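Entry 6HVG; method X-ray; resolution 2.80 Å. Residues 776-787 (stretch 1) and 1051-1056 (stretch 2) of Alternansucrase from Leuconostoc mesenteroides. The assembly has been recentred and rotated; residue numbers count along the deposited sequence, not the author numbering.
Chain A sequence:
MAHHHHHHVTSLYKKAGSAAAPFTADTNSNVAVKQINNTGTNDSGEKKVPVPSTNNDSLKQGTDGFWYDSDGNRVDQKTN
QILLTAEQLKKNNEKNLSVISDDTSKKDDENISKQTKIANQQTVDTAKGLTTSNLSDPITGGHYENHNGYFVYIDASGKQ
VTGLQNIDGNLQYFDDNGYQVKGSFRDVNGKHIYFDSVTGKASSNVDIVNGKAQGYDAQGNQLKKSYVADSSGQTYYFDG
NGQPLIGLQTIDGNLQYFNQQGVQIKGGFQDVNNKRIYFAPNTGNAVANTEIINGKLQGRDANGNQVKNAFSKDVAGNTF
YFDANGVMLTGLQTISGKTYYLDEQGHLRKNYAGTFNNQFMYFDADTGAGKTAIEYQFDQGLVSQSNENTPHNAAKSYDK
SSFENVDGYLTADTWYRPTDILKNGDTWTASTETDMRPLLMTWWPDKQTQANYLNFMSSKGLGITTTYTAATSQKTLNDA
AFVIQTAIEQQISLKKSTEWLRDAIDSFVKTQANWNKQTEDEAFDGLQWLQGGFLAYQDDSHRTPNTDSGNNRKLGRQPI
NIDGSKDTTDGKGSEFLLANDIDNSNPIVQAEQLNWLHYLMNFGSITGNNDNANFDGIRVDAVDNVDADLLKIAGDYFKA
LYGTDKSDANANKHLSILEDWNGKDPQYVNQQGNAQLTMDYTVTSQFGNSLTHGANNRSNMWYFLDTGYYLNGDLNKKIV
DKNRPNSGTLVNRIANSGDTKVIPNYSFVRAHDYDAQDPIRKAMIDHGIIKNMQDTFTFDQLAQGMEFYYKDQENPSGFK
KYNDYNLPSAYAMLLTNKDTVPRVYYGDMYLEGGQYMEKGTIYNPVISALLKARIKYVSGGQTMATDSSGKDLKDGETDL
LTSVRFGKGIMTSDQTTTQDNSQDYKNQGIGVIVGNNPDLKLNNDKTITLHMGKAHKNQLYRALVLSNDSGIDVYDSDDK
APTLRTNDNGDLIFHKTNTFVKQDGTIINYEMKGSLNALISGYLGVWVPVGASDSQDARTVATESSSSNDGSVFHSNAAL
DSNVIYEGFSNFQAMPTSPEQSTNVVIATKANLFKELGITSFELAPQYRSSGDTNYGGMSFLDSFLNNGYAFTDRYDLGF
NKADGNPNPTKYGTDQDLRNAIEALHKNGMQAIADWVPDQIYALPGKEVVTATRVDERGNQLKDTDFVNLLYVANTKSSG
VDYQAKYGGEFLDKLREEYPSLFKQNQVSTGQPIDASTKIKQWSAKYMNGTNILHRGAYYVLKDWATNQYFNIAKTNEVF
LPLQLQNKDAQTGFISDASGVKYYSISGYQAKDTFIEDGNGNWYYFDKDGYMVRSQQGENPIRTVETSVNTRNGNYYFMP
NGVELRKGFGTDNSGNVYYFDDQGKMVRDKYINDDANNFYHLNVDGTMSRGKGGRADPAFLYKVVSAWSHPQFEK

Stretch 1 776-787: TFTFDQLAQGME
Stretch 2 1051-1056: NFQAMP

Packing of a helix start (residues 776-787) against an irregular segment (1051-1056) of alternansucrase. Stretch 1 enters as extended chain, with phi/psi of -124/147° at Phe-777 and -84/164° at Thr-778, then turns helical from Phe-779 through Glu-787 with phi near -60° and psi near -40°. Thr-778 holds the N-cap position without a capping bond from its side chain; its O accepts from Leu-782 N at 2.9 Å, and its N donates to Gln-781 OE1 at 2.8 Å. The i to i+4 ladder runs through Met-786 N to Leu-782 O at 2.9 Å and on to Glu-787 N to Ala-783 O at 3.2 Å; the helix continues beyond Glu-787. Stretch 2 passes from Phe-1052 (-108/17°) into extended phi/psi from Gln-1053 (-59/145°) to Pro-1056 (-56/128°). The register sets Phe-779 CA 7.0 Å from Ala-1054 CA and Leu-782 CA 7.8 Å from Phe-1052 CA, so the register runs in reverse, later helix residues meeting earlier residues of stretch 2, while stretch 2 passes largely across the helix.

No hydrogen bond crosses the contact, which buries 300 Å² in total and rests on apolar packing. Phe-1052 gives the most surface, 84 Å². Its CB leaves sideways, and chi1 -57° (m) with chi2 82° lays the ring among three helix-side residues. Leu-782 (t, p) points toward it and brings CD1 to 3.9 Å from Phe-1052 CD2 at the ring edge; Leu-782 CD2 also lies 3.7 Å from Phe-1052 O. One turn on, Met-786 (m, m, t) extends its methyl until CE is 3.2 Å from Phe-1052 CB, a tight apolar contact. Before the helix, Phe-777 (chi1 55°, p; chi2 85°) also points toward stretch 2, its CZ 4.4 Å from Phe-1052 CE2, a looser ring-to-ring approach.

Phe-779 covers 69 Å² and anchors the other part of the contact. Its CB points toward stretch 2, with chi1 -93°, between wells, and chi2 -72°. Met-1055, folded by three m torsions (-65°, -69°, -66°), covers one face of this ring: its CG sits 3.9 Å from the Phe-779 ring centroid, 30° off the normal, a CH-pi contact, and 3.5 Å from Phe-779 CE2. The Met-1055 SD lies obliquely, 4.8 Å from the same centroid. At the ring edge, Gln-1053 O comes to 3.6 Å from Phe-779 CE1, where the carbonyl can meet the slightly positive C-H rim. Phe-779 CE1 is also 4.1 Å from Ala-1054 CA. Gln-1053 itself points its CB away, so its backbone rather than its amide side chain faces the helix.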

# COMPACT_ATOMS: atom_id res chain seq x y z
N THR A 776 11.01 -4.29 6.08
CA THR A 776 12.14 -3.42 6.32
C THR A 776 13.41 -4.04 5.75
O THR A 776 13.72 -5.19 6.06
CB THR A 776 12.34 -3.20 7.82
OG1 THR A 776 11.22 -2.50 8.32
CG2 THR A 776 13.55 -2.30 8.13
N PHE A 777 14.17 -3.27 4.96
CA PHE A 777 15.42 -3.77 4.42
C PHE A 777 16.56 -2.84 4.80
O PHE A 777 16.38 -1.63 4.89
CB PHE A 777 15.37 -4.03 2.89
CG PHE A 777 14.94 -2.88 2.07
CD1 PHE A 777 15.85 -1.92 1.68
CD2 PHE A 777 13.63 -2.77 1.66
CE1 PHE A 777 15.47 -0.84 0.92
CE2 PHE A 777 13.23 -1.72 0.88
CZ PHE A 777 14.16 -0.74 0.51
N THR A 778 17.73 -3.43 5.00
CA THR A 778 18.91 -2.71 5.37
C THR A 778 19.55 -2.16 4.07
O THR A 778 19.23 -2.59 2.96
CB THR A 778 19.84 -3.63 6.22
OG1 THR A 778 20.42 -2.88 7.27
CG2 THR A 778 20.94 -4.26 5.40
N PHE A 779 20.45 -1.21 4.21
CA PHE A 779 21.16 -0.66 3.05
C PHE A 779 21.99 -1.69 2.29
O PHE A 779 22.03 -1.66 1.06
CB PHE A 779 22.07 0.51 3.43
CG PHE A 779 21.42 1.85 3.30
CD1 PHE A 779 21.16 2.38 2.03
CD2 PHE A 779 21.06 2.58 4.43
CE1 PHE A 779 20.57 3.63 1.90
CE2 PHE A 779 20.46 3.82 4.29
CZ PHE A 779 20.21 4.34 3.03
N ASP A 780 22.67 -2.60 3.01
CA ASP A 780 23.36 -3.73 2.39
C ASP A 780 22.39 -4.60 1.60
O ASP A 780 22.71 -5.05 0.51
CB ASP A 780 24.10 -4.58 3.44
CG ASP A 780 24.98 -3.72 4.34
OD1 ASP A 780 25.98 -4.24 4.88
OD2 ASP A 780 24.66 -2.52 4.51
N GLN A 781 21.23 -4.87 2.18
CA GLN A 781 20.20 -5.65 1.51
C GLN A 781 19.79 -4.95 0.21
O GLN A 781 19.64 -5.60 -0.82
CB GLN A 781 18.97 -5.82 2.40
CG GLN A 781 19.00 -7.02 3.33
CD GLN A 781 17.89 -6.96 4.35
OE1 GLN A 781 17.97 -6.19 5.29
NE2 GLN A 781 16.84 -7.74 4.15
N LEU A 782 19.63 -3.63 0.28
CA LEU A 782 19.34 -2.85 -0.93
C LEU A 782 20.43 -2.98 -2.01
O LEU A 782 20.11 -3.18 -3.18
CB LEU A 782 19.15 -1.39 -0.57
CG LEU A 782 18.82 -0.42 -1.71
CD1 LEU A 782 17.63 -0.88 -2.52
CD2 LEU A 782 18.55 0.96 -1.12
N ALA A 783 21.69 -2.88 -1.60
CA ALA A 783 22.83 -2.97 -2.52
C ALA A 783 22.90 -4.29 -3.28
O ALA A 783 23.19 -4.31 -4.48
CB ALA A 783 24.13 -2.73 -1.77
N GLN A 784 22.65 -5.40 -2.57
CA GLN A 784 22.65 -6.73 -3.19
C GLN A 784 21.54 -6.87 -4.21
O GLN A 784 21.76 -7.41 -5.30
CB GLN A 784 22.42 -7.82 -2.14
CG GLN A 784 23.53 -8.02 -1.13
CD GLN A 784 23.10 -8.92 0.02
OE1 GLN A 784 22.01 -9.51 0.01
NE2 GLN A 784 23.95 -9.01 1.03
N GLY A 785 20.34 -6.38 -3.86
CA GLY A 785 19.20 -6.40 -4.76
C GLY A 785 19.48 -5.57 -5.99
O GLY A 785 19.18 -5.95 -7.12
N MET A 786 20.09 -4.42 -5.76
CA MET A 786 20.43 -3.50 -6.82
C MET A 786 21.33 -4.11 -7.87
O MET A 786 21.19 -3.80 -9.05
CB MET A 786 21.07 -2.23 -6.25
CG MET A 786 20.05 -1.26 -5.67
SD MET A 786 18.85 -0.74 -6.91
CE MET A 786 18.09 0.60 -6.00
N GLU A 787 22.25 -4.99 -7.44
CA GLU A 787 23.11 -5.68 -8.40
C GLU A 787 22.31 -6.56 -9.38
O GLU A 787 22.65 -6.64 -10.56
CB GLU A 787 24.22 -6.47 -7.70
CG GLU A 787 25.33 -5.59 -7.11
CD GLU A 787 26.06 -4.72 -8.16
OE1 GLU A 787 26.69 -5.27 -9.10
OE2 GLU A 787 26.00 -3.47 -8.05
N ASN A 1051 15.42 7.63 -4.86
CA ASN A 1051 15.18 7.21 -3.48
C ASN A 1051 16.06 6.09 -2.98
O ASN A 1051 16.16 5.88 -1.78
CB ASN A 1051 13.74 6.78 -3.27
CG ASN A 1051 12.81 7.96 -3.11
OD1 ASN A 1051 13.18 8.98 -2.52
ND2 ASN A 1051 11.58 7.81 -3.59
N PHE A 1052 16.72 5.38 -3.90
CA PHE A 1052 17.49 4.22 -3.55
C PHE A 1052 18.99 4.38 -3.61
O PHE A 1052 19.73 3.41 -3.56
CB PHE A 1052 16.97 3.07 -4.38
CG PHE A 1052 15.49 2.86 -4.18
CD1 PHE A 1052 14.58 3.61 -4.86
CD2 PHE A 1052 15.04 1.95 -3.25
CE1 PHE A 1052 13.23 3.44 -4.64
CE2 PHE A 1052 13.69 1.74 -3.05
CZ PHE A 1052 12.79 2.50 -3.74
N GLN A 1053 19.44 5.63 -3.65
CA GLN A 1053 20.85 5.94 -3.55
C GLN A 1053 21.37 5.40 -2.23
O GLN A 1053 20.66 5.40 -1.24
CB GLN A 1053 21.07 7.45 -3.57
CG GLN A 1053 20.81 8.12 -4.92
CD GLN A 1053 20.85 9.64 -4.86
OE1 GLN A 1053 20.04 10.31 -5.51
NE2 GLN A 1053 21.79 10.19 -4.09
N ALA A 1054 22.60 4.93 -2.22
CA ALA A 1054 23.29 4.61 -0.98
C ALA A 1054 23.67 5.87 -0.20
O ALA A 1054 23.69 6.97 -0.75
CB ALA A 1054 24.54 3.80 -1.29
N MET A 1055 23.94 5.71 1.09
CA MET A 1055 24.42 6.82 1.90
C MET A 1055 25.82 7.17 1.41
O MET A 1055 26.54 6.27 0.99
CB MET A 1055 24.46 6.45 3.38
CG MET A 1055 23.09 6.16 3.99
SD MET A 1055 22.02 7.60 4.14
CE MET A 1055 22.94 8.58 5.35
N PRO A 1056 26.20 8.46 1.44
CA PRO A 1056 27.56 8.83 1.05
C PRO A 1056 28.64 8.09 1.84
O PRO A 1056 28.62 8.08 3.08
CB PRO A 1056 27.62 10.33 1.36
CG PRO A 1056 26.22 10.80 1.37
CD PRO A 1056 25.37 9.63 1.77